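Fructosyl amine: oxygen oxidoreductase (Aspergillus fumigatus, PDB 3DJE) oxidatively deglycates fructosyl amines and fructosyl amino acids (Amadori products) with the help of a bound FAD cofactor. Local coordinates at residues T34-Y39 with G185-L190; E211-C216 with H354-G359; T189-N194 with I207-R212. One frame throughout, in Å; residues are numbered along the deposited sequence.

Interaction 1: residues T34-Y39 with G185-L190. With FAD (flavin-adenine dinucleotide), chain C.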
loop_
_atom_site.group_PDB
_atom_site.type_symbol
_atom_site.label_atom_id
_atom_site.label_comp_id
_atom_site.label_asym_id
_atom_site.label_seq_id
_atom_site.Cartn_x
_atom_site.Cartn_y
_atom_site.Cartn_z
ATOM N N THR A 34 -20.766 -4.438 -9.334
ATOM C CA THR A 34 -20.678 -5.407 -8.245
ATOM C C THR A 34 -19.218 -5.590 -7.861
ATOM O O THR A 34 -18.353 -5.711 -8.733
ATOM C CB THR A 34 -21.280 -6.771 -8.654
ATOM O OG1 THR A 34 -22.656 -6.592 -9.018
ATOM C CG2 THR A 34 -21.227 -7.762 -7.502
ATOM N N VAL A 35 -18.949 -5.605 -6.560
ATOM C CA VAL A 35 -17.592 -5.836 -6.064
ATOM C C VAL A 35 -17.574 -7.116 -5.239
ATOM O O VAL A 35 -18.427 -7.296 -4.353
ATOM C CB VAL A 35 -17.081 -4.653 -5.190
ATOM C CG1 VAL A 35 -15.597 -4.858 -4.814
ATOM C CG2 VAL A 35 -17.242 -3.312 -5.918
ATOM N N LEU A 36 -16.576 -7.963 -5.506
ATOM C CA LEU A 36 -16.418 -9.258 -4.817
ATOM C C LEU A 36 -15.152 -9.291 -3.976
ATOM O O LEU A 36 -14.072 -8.973 -4.466
ATOM C CB LEU A 36 -16.319 -10.396 -5.851
ATOM C CG LEU A 36 -17.477 -10.570 -6.834
ATOM C CD1 LEU A 36 -17.093 -11.620 -7.884
ATOM C CD2 LEU A 36 -18.758 -10.961 -6.114
ATOM N N ASP A 37 -15.271 -9.724 -2.728
ATOM C CA ASP A 37 -14.079 -9.863 -1.865
ATOM C C ASP A 37 -14.328 -10.970 -0.829
ATOM O O ASP A 37 -15.415 -11.040 -0.282
ATOM C CB ASP A 37 -13.811 -8.519 -1.173
ATOM C CG ASP A 37 -12.403 -8.401 -0.609
ATOM O OD1 ASP A 37 -12.067 -9.142 0.343
ATOM O OD2 ASP A 37 -11.625 -7.561 -1.113
ATOM N N PRO A 38 -13.319 -11.832 -0.559
ATOM C CA PRO A 38 -13.467 -12.932 0.397
ATOM C C PRO A 38 -13.545 -12.490 1.865
ATOM O O PRO A 38 -13.866 -13.316 2.733
ATOM C CB PRO A 38 -12.204 -13.781 0.163
ATOM C CG PRO A 38 -11.202 -12.853 -0.386
ATOM C CD PRO A 38 -11.994 -11.835 -1.195
ATOM N N TYR A 39 -13.274 -11.213 2.133
ATOM C CA TYR A 39 -13.382 -10.663 3.491
ATOM C C TYR A 39 -14.401 -9.517 3.553
ATOM O O TYR A 39 -14.571 -8.796 2.574
ATOM C CB TYR A 39 -12.022 -10.154 3.981
ATOM C CG TYR A 39 -10.989 -11.230 4.206
ATOM C CD1 TYR A 39 -10.702 -11.685 5.494
ATOM C CD2 TYR A 39 -10.288 -11.787 3.138
ATOM C CE1 TYR A 39 -9.745 -12.685 5.708
ATOM C CE2 TYR A 39 -9.334 -12.806 3.341
ATOM C CZ TYR A 39 -9.073 -13.235 4.631
ATOM O OH TYR A 39 -8.125 -14.223 4.845
ATOM N N GLY A 185 -17.888 -14.146 -1.676
ATOM C CA GLY A 185 -17.061 -13.139 -2.352
ATOM C C GLY A 185 -15.673 -13.607 -2.750
ATOM O O GLY A 185 -14.869 -12.804 -3.216
ATOM N N ARG A 186 -15.378 -14.898 -2.557
ATOM C CA ARG A 186 -14.063 -15.426 -2.892
ATOM C C ARG A 186 -14.064 -15.899 -4.339
ATOM O O ARG A 186 -14.625 -16.958 -4.661
ATOM C CB ARG A 186 -13.641 -16.574 -1.952
ATOM C CG ARG A 186 -12.335 -17.238 -2.384
ATOM C CD ARG A 186 -11.712 -18.141 -1.316
ATOM N NE ARG A 186 -10.985 -17.366 -0.307
ATOM C CZ ARG A 186 -9.822 -16.743 -0.517
ATOM N NH1 ARG A 186 -9.238 -16.788 -1.719
ATOM N NH2 ARG A 186 -9.244 -16.060 0.471
ATOM N N VAL A 187 -13.434 -15.127 -5.214
ATOM C CA VAL A 187 -13.349 -15.547 -6.617
ATOM C C VAL A 187 -12.418 -16.752 -6.715
ATOM O O VAL A 187 -11.321 -16.749 -6.138
ATOM C CB VAL A 187 -12.827 -14.413 -7.523
ATOM C CG1 VAL A 187 -12.537 -14.937 -8.910
ATOM C CG2 VAL A 187 -13.852 -13.275 -7.594
ATOM N N VAL A 188 -12.854 -17.772 -7.458
ATOM C CA VAL A 188 -12.026 -18.974 -7.647
ATOM C C VAL A 188 -11.430 -19.079 -9.045
ATOM O O VAL A 188 -10.420 -19.762 -9.242
ATOM C CB VAL A 188 -12.753 -20.295 -7.283
ATOM C CG1 VAL A 188 -13.151 -20.286 -5.792
ATOM C CG2 VAL A 188 -13.955 -20.536 -8.200
ATOM N N THR A 189 -12.079 -18.425 -10.008
ATOM C CA THR A 189 -11.529 -18.283 -11.361
ATOM C C THR A 189 -12.243 -17.164 -12.085
ATOM O O THR A 189 -13.386 -16.864 -11.782
ATOM C CB THR A 189 -11.674 -19.589 -12.194
ATOM O OG1 THR A 189 -10.990 -19.437 -13.448
ATOM C CG2 THR A 189 -13.143 -19.946 -12.439
ATOM N N LEU A 190 -11.543 -16.524 -13.019
ATOM C CA LEU A 190 -12.245 -15.693 -13.991
ATOM C C LEU A 190 -12.928 -16.627 -14.998
ATOM O O LEU A 190 -12.574 -17.821 -15.106
ATOM C CB LEU A 190 -11.254 -14.749 -14.702
ATOM C CG LEU A 190 -10.478 -13.798 -13.775
ATOM C CD1 LEU A 190 -9.457 -12.985 -14.578
ATOM C CD2 LEU A 190 -11.429 -12.874 -13.005
HETATM P PA FAD C . -5.303 -4.380 -1.343
HETATM O O1A FAD C . -5.779 -3.145 -0.711
HETATM O O2A FAD C . -4.448 -5.310 -0.543
HETATM O O5B FAD C . -6.617 -5.094 -1.858
HETATM C C5B FAD C . -6.616 -6.402 -2.437
HETATM C C4B FAD C . -8.022 -6.978 -2.227
HETATM O O4B FAD C . -8.018 -8.177 -3.025
HETATM C C3B FAD C . -8.154 -7.413 -0.749
HETATM O O3B FAD C . -9.245 -6.735 -0.105
HETATM C C2B FAD C . -8.416 -8.922 -0.886
HETATM O O2B FAD C . -9.396 -9.408 0.084
HETATM C C1B FAD C . -8.891 -9.039 -2.361
HETATM N N9A FAD C . -8.835 -10.481 -2.751
HETATM C C8A FAD C . -7.891 -11.398 -2.452
HETATM N N7A FAD C . -8.268 -12.593 -2.954
HETATM C C5A FAD C . -9.449 -12.424 -3.566
HETATM C C6A FAD C . -10.323 -13.282 -4.241
HETATM N N6A FAD C . -10.026 -14.597 -4.363
HETATM N N1A FAD C . -11.463 -12.776 -4.752
HETATM C C2A FAD C . -11.769 -11.479 -4.626
HETATM N N3A FAD C . -10.958 -10.632 -3.983
HETATM C C4A FAD C . -9.800 -11.087 -3.449
HETATM N N1 FAD C . 1.176 2.994 0.697
HETATM C C2 FAD C . 1.187 4.377 0.865
HETATM O O2 FAD C . 0.765 5.136 -0.010
HETATM N N3 FAD C . 1.695 4.909 2.051
HETATM C C4 FAD C . 2.200 4.098 3.061
HETATM O O4 FAD C . 2.639 4.604 4.101
HETATM C C4X FAD C . 2.201 2.707 2.871
HETATM N N5 FAD C . 2.714 1.866 3.855
HETATM C C5X FAD C . 2.548 0.489 3.733
HETATM C C6 FAD C . 2.875 -0.320 4.817
HETATM C C7 FAD C . 2.679 -1.694 4.747
HETATM C C7M FAD C . 3.081 -2.538 5.965
HETATM C C8 FAD C . 2.128 -2.266 3.602
HETATM C C8M FAD C . 1.839 -3.785 3.559
HETATM C C9 FAD C . 1.784 -1.444 2.519
HETATM C C9A FAD C . 1.981 -0.059 2.584
HETATM N N10 FAD C . 1.658 0.792 1.508
HETATM C C10 FAD C . 1.687 2.174 1.691
HETATM C "C1'" FAD C . 1.273 0.235 0.204
HETATM C "C2'" FAD C . -0.251 0.180 0.090
HETATM O "O2'" FAD C . -0.819 -0.285 1.334
HETATM C "C3'" FAD C . -0.635 -0.752 -1.055
HETATM O "O3'" FAD C . 0.162 -0.430 -2.214
HETATM C "C4'" FAD C . -2.109 -0.608 -1.450
HETATM O "O4'" FAD C . -2.964 -0.590 -0.308
HETATM C "C5'" FAD C . -2.496 -1.789 -2.349
HETATM O "O5'" FAD C . -3.860 -1.641 -2.777
HETATM P P FAD C . -4.550 -2.782 -3.667
HETATM O O1P FAD C . -3.688 -3.059 -4.854
HETATM O O2P FAD C . -5.954 -2.357 -3.842
HETATM O O3P FAD C . -4.542 -4.091 -2.734
#
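P38 lies against R186, its CB over one face of the guanidinium, offset toward the rim and 3.7 Å from R186 NH2. The arginine starts out with CG anti to the backbone N, then bends at its third torsion (chi3 -80°), which turns NE back toward the proline ring. The other end of that ring belongs to the cofactor: P38 CD stands above the adenine plane, 3.2 Å from FAD N3A, with CG over the C4A-C5A bond region, so the proline packs on the adenine face with CD and CG while its CB meets the guanidinium standing beside it. Deeper in, L36 and V187 cross at about a right angle and meet through L36 CD1 and V187 CG2, 3.7 Å apart; strands 9-12 and 196-202 close round this pair. V187 reads the adenine edge with its main chain, its N giving a hydrogen bond to FAD N1A (3.1 Å) while its O accepts one from FAD N6A (3.1 Å). D37 turns away from 185-190. Its CG is anti to the backbone N (chi1 -162°), and the carboxylate takes one ribose hydroxyl on each oxygen: FAD O2B on OD1 at 2.7 Å and FAD O3B on OD2 at 2.7 Å. OD1 also accepts from Y39 N on its anti lone pair, an Asx turn, and OD2 from A14 N; four bonds therefore fix the rotation of the group. The backbones of the two segments meet through a CA-H...O contact from G185 CA to D37 O (3.4 Å). An acid at the end of the second strand holding the ribose diol is characteristic of the Rossmann-type dinucleotide fold; here the V187 main chain adds the adenine recognition.

Interaction 2: residues E211-C216 with H354-G359. With FAD (flavin-adenine dinucleotide), chain C.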
loop_
_atom_site.group_PDB
_atom_site.type_symbol
_atom_site.label_atom_id
_atom_site.label_comp_id
_atom_site.label_asym_id
_atom_site.label_seq_id
_atom_site.Cartn_x
_atom_site.Cartn_y
_atom_site.Cartn_z
ATOM N N GLU A 211 -20.056 -7.265 -18.415
ATOM C CA GLU A 211 -19.564 -6.644 -19.633
ATOM C C GLU A 211 -18.087 -6.233 -19.551
ATOM O O GLU A 211 -17.364 -6.282 -20.545
ATOM C CB GLU A 211 -20.450 -5.444 -19.983
ATOM C CG GLU A 211 -21.864 -5.815 -20.412
ATOM C CD GLU A 211 -22.564 -4.657 -21.128
ATOM O OE1 GLU A 211 -21.875 -3.902 -21.850
ATOM O OE2 GLU A 211 -23.796 -4.487 -20.959
ATOM N N ARG A 212 -17.657 -5.786 -18.367
ATOM C CA ARG A 212 -16.241 -5.525 -18.083
ATOM C C ARG A 212 -15.930 -6.035 -16.685
ATOM O O ARG A 212 -16.776 -5.941 -15.795
ATOM C CB ARG A 212 -15.920 -4.019 -18.111
ATOM C CG ARG A 212 -16.102 -3.356 -19.481
ATOM C CD ARG A 212 -15.064 -3.825 -20.480
ATOM N NE ARG A 212 -15.140 -3.072 -21.730
ATOM C CZ ARG A 212 -16.031 -3.302 -22.695
ATOM N NH1 ARG A 212 -16.923 -4.281 -22.579
ATOM N NH2 ARG A 212 -16.028 -2.549 -23.788
ATOM N N THR A 213 -14.735 -6.591 -16.528
ATOM C CA THR A 213 -14.221 -7.081 -15.246
ATOM C C THR A 213 -12.941 -6.327 -14.927
ATOM O O THR A 213 -12.039 -6.257 -15.769
ATOM C CB THR A 213 -13.927 -8.607 -15.332
ATOM O OG1 THR A 213 -15.133 -9.323 -15.647
ATOM C CG2 THR A 213 -13.322 -9.145 -14.042
ATOM N N PHE A 214 -12.870 -5.764 -13.715
ATOM C CA PHE A 214 -11.685 -5.087 -13.220
ATOM C C PHE A 214 -10.995 -6.017 -12.234
ATOM O O PHE A 214 -11.626 -6.485 -11.297
ATOM C CB PHE A 214 -12.059 -3.815 -12.463
ATOM C CG PHE A 214 -12.705 -2.747 -13.316
ATOM C CD1 PHE A 214 -11.955 -1.677 -13.803
ATOM C CD2 PHE A 214 -14.068 -2.797 -13.601
ATOM C CE1 PHE A 214 -12.556 -0.670 -14.575
ATOM C CE2 PHE A 214 -14.671 -1.791 -14.381
ATOM C CZ PHE A 214 -13.904 -0.730 -14.862
ATOM N N LEU A 215 -9.706 -6.250 -12.440
ATOM C CA LEU A 215 -8.934 -7.080 -11.528
ATOM C C LEU A 215 -8.139 -6.171 -10.585
ATOM O O LEU A 215 -7.177 -5.525 -10.996
ATOM C CB LEU A 215 -8.043 -8.036 -12.313
ATOM C CG LEU A 215 -7.205 -9.020 -11.488
ATOM C CD1 LEU A 215 -8.104 -9.835 -10.563
ATOM C CD2 LEU A 215 -6.423 -9.921 -12.421
ATOM N N CYS A 216 -8.580 -6.140 -9.328
ATOM C CA CYS A 216 -8.015 -5.263 -8.303
ATOM C C CYS A 216 -7.735 -6.060 -7.031
ATOM O O CYS A 216 -8.028 -5.622 -5.923
ATOM C CB CYS A 216 -8.996 -4.124 -7.999
ATOM S SG CYS A 216 -9.258 -3.020 -9.386
ATOM N N HIS A 354 -10.356 -8.440 -24.264
ATOM C CA HIS A 354 -11.073 -7.175 -24.528
ATOM C C HIS A 354 -11.840 -6.588 -23.330
ATOM O O HIS A 354 -11.903 -5.369 -23.166
ATOM C CB HIS A 354 -12.025 -7.419 -25.723
ATOM C CG HIS A 354 -12.988 -6.304 -26.002
ATOM N ND1 HIS A 354 -14.249 -6.249 -25.443
ATOM C CD2 HIS A 354 -12.888 -5.223 -26.813
ATOM C CE1 HIS A 354 -14.873 -5.167 -25.877
ATOM N NE2 HIS A 354 -14.069 -4.526 -26.709
ATOM N N SER A 355 -12.424 -7.454 -22.508
ATOM C CA SER A 355 -13.340 -7.033 -21.453
ATOM C C SER A 355 -12.650 -6.870 -20.106
ATOM O O SER A 355 -13.301 -6.489 -19.140
ATOM C CB SER A 355 -14.491 -8.043 -21.315
ATOM O OG SER A 355 -15.202 -8.198 -22.542
ATOM N N LEU A 356 -11.355 -7.180 -20.043
ATOM C CA LEU A 356 -10.610 -7.139 -18.773
ATOM C C LEU A 356 -9.827 -5.843 -18.596
ATOM O O LEU A 356 -9.147 -5.387 -19.527
ATOM C CB LEU A 356 -9.658 -8.336 -18.673
ATOM C CG LEU A 356 -8.823 -8.480 -17.391
ATOM C CD1 LEU A 356 -9.718 -8.723 -16.187
ATOM C CD2 LEU A 356 -7.785 -9.602 -17.525
ATOM N N VAL A 357 -9.928 -5.270 -17.395
ATOM C CA VAL A 357 -9.162 -4.081 -17.014
ATOM C C VAL A 357 -8.326 -4.433 -15.787
ATOM O O VAL A 357 -8.844 -4.996 -14.827
ATOM C CB VAL A 357 -10.080 -2.885 -16.682
ATOM C CG1 VAL A 357 -9.253 -1.625 -16.389
ATOM C CG2 VAL A 357 -11.031 -2.597 -17.854
ATOM N N LEU A 358 -7.041 -4.104 -15.840
ATOM C CA LEU A 358 -6.111 -4.332 -14.737
ATOM C C LEU A 358 -6.006 -3.080 -13.893
ATOM O O LEU A 358 -5.843 -1.995 -14.437
ATOM C CB LEU A 358 -4.703 -4.665 -15.265
ATOM C CG LEU A 358 -4.450 -6.029 -15.940
ATOM C CD1 LEU A 358 -5.213 -7.156 -15.238
ATOM C CD2 LEU A 358 -4.792 -5.962 -17.412
ATOM N N GLY A 359 -6.084 -3.221 -12.576
ATOM C CA GLY A 359 -5.762 -2.109 -11.697
ATOM C C GLY A 359 -4.910 -2.650 -10.576
ATOM O O GLY A 359 -5.416 -2.971 -9.504
HETATM P PA FAD C . -5.303 -4.380 -1.343
HETATM O O1A FAD C . -5.779 -3.145 -0.711
HETATM O O2A FAD C . -4.448 -5.310 -0.543
HETATM O O5B FAD C . -6.617 -5.094 -1.858
HETATM C C5B FAD C . -6.616 -6.402 -2.437
HETATM C C4B FAD C . -8.022 -6.978 -2.227
HETATM O O4B FAD C . -8.018 -8.177 -3.025
HETATM C C3B FAD C . -8.154 -7.413 -0.749
HETATM O O3B FAD C . -9.245 -6.735 -0.105
HETATM C C2B FAD C . -8.416 -8.922 -0.886
HETATM O O2B FAD C . -9.396 -9.408 0.084
HETATM C C1B FAD C . -8.891 -9.039 -2.361
HETATM N N9A FAD C . -8.835 -10.481 -2.751
HETATM C C8A FAD C . -7.891 -11.398 -2.452
HETATM N N7A FAD C . -8.268 -12.593 -2.954
HETATM C C5A FAD C . -9.449 -12.424 -3.566
HETATM C C6A FAD C . -10.323 -13.282 -4.241
HETATM N N6A FAD C . -10.026 -14.597 -4.363
HETATM N N1A FAD C . -11.463 -12.776 -4.752
HETATM C C2A FAD C . -11.769 -11.479 -4.626
HETATM N N3A FAD C . -10.958 -10.632 -3.983
HETATM C C4A FAD C . -9.800 -11.087 -3.449
HETATM N N1 FAD C . 1.176 2.994 0.697
HETATM C C2 FAD C . 1.187 4.377 0.865
HETATM O O2 FAD C . 0.765 5.136 -0.010
HETATM N N3 FAD C . 1.695 4.909 2.051
HETATM C C4 FAD C . 2.200 4.098 3.061
HETATM O O4 FAD C . 2.639 4.604 4.101
HETATM C C4X FAD C . 2.201 2.707 2.871
HETATM N N5 FAD C . 2.714 1.866 3.855
HETATM C C5X FAD C . 2.548 0.489 3.733
HETATM C C6 FAD C . 2.875 -0.320 4.817
HETATM C C7 FAD C . 2.679 -1.694 4.747
HETATM C C7M FAD C . 3.081 -2.538 5.965
HETATM C C8 FAD C . 2.128 -2.266 3.602
HETATM C C8M FAD C . 1.839 -3.785 3.559
HETATM C C9 FAD C . 1.784 -1.444 2.519
HETATM C C9A FAD C . 1.981 -0.059 2.584
HETATM N N10 FAD C . 1.658 0.792 1.508
HETATM C C10 FAD C . 1.687 2.174 1.691
HETATM C "C1'" FAD C . 1.273 0.235 0.204
HETATM C "C2'" FAD C . -0.251 0.180 0.090
HETATM O "O2'" FAD C . -0.819 -0.285 1.334
HETATM C "C3'" FAD C . -0.635 -0.752 -1.055
HETATM O "O3'" FAD C . 0.162 -0.430 -2.214
HETATM C "C4'" FAD C . -2.109 -0.608 -1.450
HETATM O "O4'" FAD C . -2.964 -0.590 -0.308
HETATM C "C5'" FAD C . -2.496 -1.789 -2.349
HETATM O "O5'" FAD C . -3.860 -1.641 -2.777
HETATM P P FAD C . -4.550 -2.782 -3.667
HETATM O O1P FAD C . -3.688 -3.059 -4.854
HETATM O O2P FAD C . -5.954 -2.357 -3.842
HETATM O O3P FAD C . -4.542 -4.091 -2.734
HETATM O O HOH W 1 -17.911 -7.870 -22.934
#
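R212 runs alongside the start of 354-359 and ends at H354. Its CB lies 3.7 Å from S355 O; a bend at the second torsion (chi2 -69°) then brings CD to 3.5 Å from the same S355 O. At the tip, NH1 gives a hydrogen bond to E211 O (2.9 Å) that lies in the guanidinium plane but comes from well above the carbonyl plane, which anchors the head to its own backbone. NH2 meets H354 CE1 at 3.5 Å, this carbon standing over one guanidinium face, with the imidazole plane turned 64° from that of the arginine. A water donates to both E211 O and S355 OG, and S355 OG is also hydrogen-bonded to D196. From here strands 212-215 and 356-359 run parallel as neighbours in the Rossmann-type sheet of the FAD domain, where 9-12 flanks 212-215 on its other side. Their ladder is T213 N to S355 O, V357 N to T213 O, L215 N to V357 O and G359 N to L215 O. F214 and V357 point the same way, side by side, F214 CD1 3.6 Å from V357 CB, on the sheet face packed by helix 373-382. On the other face L215 CD2 and L358 CD1 touch at 4.1 Å, beside F227 and L225. C216 O, just past the strand, comes within 3.8 Å of FAD C5B.

Interaction 3: residues T189-N194 with I207-R212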
loop_
_atom_site.group_PDB
_atom_site.type_symbol
_atom_site.label_atom_id
_atom_site.label_comp_id
_atom_site.label_asym_id
_atom_site.label_seq_id
_atom_site.Cartn_x
_atom_site.Cartn_y
_atom_site.Cartn_z
ATOM N N THR A 189 -12.079 -18.425 -10.008
ATOM C CA THR A 189 -11.529 -18.283 -11.361
ATOM C C THR A 189 -12.243 -17.164 -12.085
ATOM O O THR A 189 -13.386 -16.864 -11.782
ATOM C CB THR A 189 -11.674 -19.589 -12.194
ATOM O OG1 THR A 189 -10.990 -19.437 -13.448
ATOM C CG2 THR A 189 -13.143 -19.946 -12.439
ATOM N N LEU A 190 -11.543 -16.524 -13.019
ATOM C CA LEU A 190 -12.245 -15.693 -13.991
ATOM C C LEU A 190 -12.928 -16.627 -14.998
ATOM O O LEU A 190 -12.574 -17.821 -15.106
ATOM C CB LEU A 190 -11.254 -14.749 -14.702
ATOM C CG LEU A 190 -10.478 -13.798 -13.775
ATOM C CD1 LEU A 190 -9.457 -12.985 -14.578
ATOM C CD2 LEU A 190 -11.429 -12.874 -13.005
ATOM N N ILE A 191 -13.919 -16.089 -15.699
ATOM C CA ILE A 191 -14.611 -16.825 -16.758
ATOM C C ILE A 191 -13.894 -16.587 -18.078
ATOM O O ILE A 191 -13.933 -15.487 -18.597
ATOM C CB ILE A 191 -16.088 -16.390 -16.902
ATOM C CG1 ILE A 191 -16.864 -16.657 -15.603
ATOM C CG2 ILE A 191 -16.766 -17.121 -18.085
ATOM C CD1 ILE A 191 -18.247 -15.982 -15.586
ATOM N N PHE A 192 -13.255 -17.629 -18.620
ATOM C CA PHE A 192 -12.525 -17.510 -19.897
ATOM C C PHE A 192 -13.345 -18.144 -21.008
ATOM O O PHE A 192 -13.591 -19.355 -21.001
ATOM C CB PHE A 192 -11.146 -18.166 -19.813
ATOM C CG PHE A 192 -10.162 -17.414 -18.943
ATOM C CD1 PHE A 192 -9.347 -16.426 -19.485
ATOM C CD2 PHE A 192 -10.046 -17.708 -17.582
ATOM C CE1 PHE A 192 -8.425 -15.736 -18.681
ATOM C CE2 PHE A 192 -9.128 -17.024 -16.774
ATOM C CZ PHE A 192 -8.323 -16.046 -17.326
ATOM N N GLU A 193 -13.789 -17.313 -21.940
ATOM C CA GLU A 193 -14.694 -17.768 -22.999
ATOM C C GLU A 193 -14.328 -17.054 -24.281
ATOM O O GLU A 193 -14.301 -15.809 -24.321
ATOM C CB GLU A 193 -16.136 -17.434 -22.605
ATOM C CG GLU A 193 -17.238 -17.774 -23.607
ATOM C CD GLU A 193 -18.560 -17.113 -23.203
ATOM O OE1 GLU A 193 -19.008 -16.186 -23.915
ATOM O OE2 GLU A 193 -19.125 -17.475 -22.148
ATOM N N ASN A 194 -14.019 -17.835 -25.316
ATOM C CA ASN A 194 -13.698 -17.269 -26.634
ATOM C C ASN A 194 -12.632 -16.154 -26.587
ATOM O O ASN A 194 -12.804 -15.065 -27.156
ATOM C CB ASN A 194 -14.986 -16.808 -27.327
ATOM C CG ASN A 194 -15.907 -17.968 -27.669
ATOM O OD1 ASN A 194 -15.446 -19.031 -28.091
ATOM N ND2 ASN A 194 -17.216 -17.775 -27.479
ATOM N N ILE A 207 -21.967 -17.808 -10.636
ATOM C CA ILE A 207 -21.365 -17.298 -11.861
ATOM C C ILE A 207 -21.774 -15.838 -12.000
ATOM O O ILE A 207 -22.966 -15.537 -12.017
ATOM C CB ILE A 207 -21.874 -18.084 -13.089
ATOM C CG1 ILE A 207 -21.436 -19.553 -12.983
ATOM C CG2 ILE A 207 -21.381 -17.435 -14.402
ATOM C CD1 ILE A 207 -22.175 -20.481 -13.956
ATOM N N TRP A 208 -20.775 -14.960 -12.087
ATOM C CA TRP A 208 -20.974 -13.515 -12.134
ATOM C C TRP A 208 -20.530 -13.011 -13.496
ATOM O O TRP A 208 -19.354 -12.755 -13.706
ATOM C CB TRP A 208 -20.161 -12.807 -11.046
ATOM C CG TRP A 208 -20.614 -13.112 -9.664
ATOM C CD1 TRP A 208 -20.149 -14.115 -8.852
ATOM C CD2 TRP A 208 -21.602 -12.412 -8.913
ATOM N NE1 TRP A 208 -20.795 -14.074 -7.640
ATOM C CE2 TRP A 208 -21.702 -13.052 -7.652
ATOM C CE3 TRP A 208 -22.430 -11.309 -9.185
ATOM C CZ2 TRP A 208 -22.589 -12.614 -6.650
ATOM C CZ3 TRP A 208 -23.323 -10.876 -8.195
ATOM C CH2 TRP A 208 -23.392 -11.536 -6.943
ATOM N N ARG A 209 -21.475 -12.894 -14.423
ATOM C CA ARG A 209 -21.131 -12.438 -15.777
ATOM C C ARG A 209 -21.155 -10.919 -15.820
ATOM O O ARG A 209 -22.022 -10.298 -15.211
ATOM C CB ARG A 209 -22.092 -13.043 -16.810
ATOM C CG ARG A 209 -21.968 -14.556 -16.895
ATOM C CD ARG A 209 -22.709 -15.164 -18.070
ATOM N NE ARG A 209 -22.378 -16.581 -18.211
ATOM C CZ ARG A 209 -21.399 -17.063 -18.975
ATOM N NH1 ARG A 209 -20.637 -16.253 -19.707
ATOM N NH2 ARG A 209 -21.189 -18.374 -19.016
ATOM N N ALA A 210 -20.205 -10.327 -16.546
ATOM C CA ALA A 210 -20.106 -8.882 -16.633
ATOM C C ALA A 210 -19.601 -8.444 -17.986
ATOM O O ALA A 210 -18.828 -9.150 -18.617
ATOM C CB ALA A 210 -19.186 -8.364 -15.555
ATOM N N GLU A 211 -20.056 -7.265 -18.415
ATOM C CA GLU A 211 -19.564 -6.644 -19.633
ATOM C C GLU A 211 -18.087 -6.233 -19.551
ATOM O O GLU A 211 -17.364 -6.282 -20.545
ATOM C CB GLU A 211 -20.450 -5.444 -19.983
ATOM C CG GLU A 211 -21.864 -5.815 -20.412
ATOM C CD GLU A 211 -22.564 -4.657 -21.128
ATOM O OE1 GLU A 211 -21.875 -3.902 -21.850
ATOM O OE2 GLU A 211 -23.796 -4.487 -20.959
ATOM N N ARG A 212 -17.657 -5.786 -18.367
ATOM C CA ARG A 212 -16.241 -5.525 -18.083
ATOM C C ARG A 212 -15.930 -6.035 -16.685
ATOM O O ARG A 212 -16.776 -5.941 -15.795
ATOM C CB ARG A 212 -15.920 -4.019 -18.111
ATOM C CG ARG A 212 -16.102 -3.356 -19.481
ATOM C CD ARG A 212 -15.064 -3.825 -20.480
ATOM N NE ARG A 212 -15.140 -3.072 -21.730
ATOM C CZ ARG A 212 -16.031 -3.302 -22.695
ATOM N NH1 ARG A 212 -16.923 -4.281 -22.579
ATOM N NH2 ARG A 212 -16.028 -2.549 -23.788
HETATM O O HOH W 2 -19.169 -19.370 -20.554
#
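I191 and I207 meet across a three-stranded antiparallel beta-meander, crossing at about a right angle, with I191 CD1 3.7 Å from I207 CG2. The strands concerned, 187-193 and 206-209, are the outer two; 196-202 runs between them, which is why their axes stay 8.3 Å apart and the contact is made chiefly through side chains. I191 CD1 also lies near W208 O and, at 4.2 Å, R209 CG. Farther along the strand, E193 and R209 form a salt bridge over the middle strand. R209 NH1 gives a hydrogen bond to E193 OE2 (3.1 Å), reaching it on the syn side but 24° out of the carboxylate plane. A water in the guanidinium plane accepts from R209 NH2 (2.7 Å) and also lies, unusually close, by E193 OE2. The arginine chain, extended from CG to NE, carries its head across to the acid, while E193, with CG anti to the backbone N (chi1 177°), points toward 207-212 and touches K198 of the middle strand. Outside this first shell, backbone hydrogen bonds of I191 to K198 and G199 and of W208 to A200 hold both outer strands to the middle one. W208 leads its ring away, and its NE1 is hydrogen-bonded to T202 OG1.

Interactions 1 and 2 are buried and both reach the mostly parallel central sheet of the FAD domain, whereas interaction 3 lies at the surface of the small antiparallel sheet. Interaction 2 is a regular parallel strand pair, held by backbone bonds and apolar side chains; interaction 1 joins one strand of each sheet without a direct hydrogen bond between the segments, the adenine and ribose supplying most of the polar partners; interaction 3 relies on an isoleucine pair and a water-assisted salt bridge. Strand 187-193 serves interactions 1 and 3, which also touch where W208 packs on T34 and L36. The chain passes through A210 and E211 from the meander into strand 212-215, whose first residue, R212, belongs to interactions 2 and 3 alike.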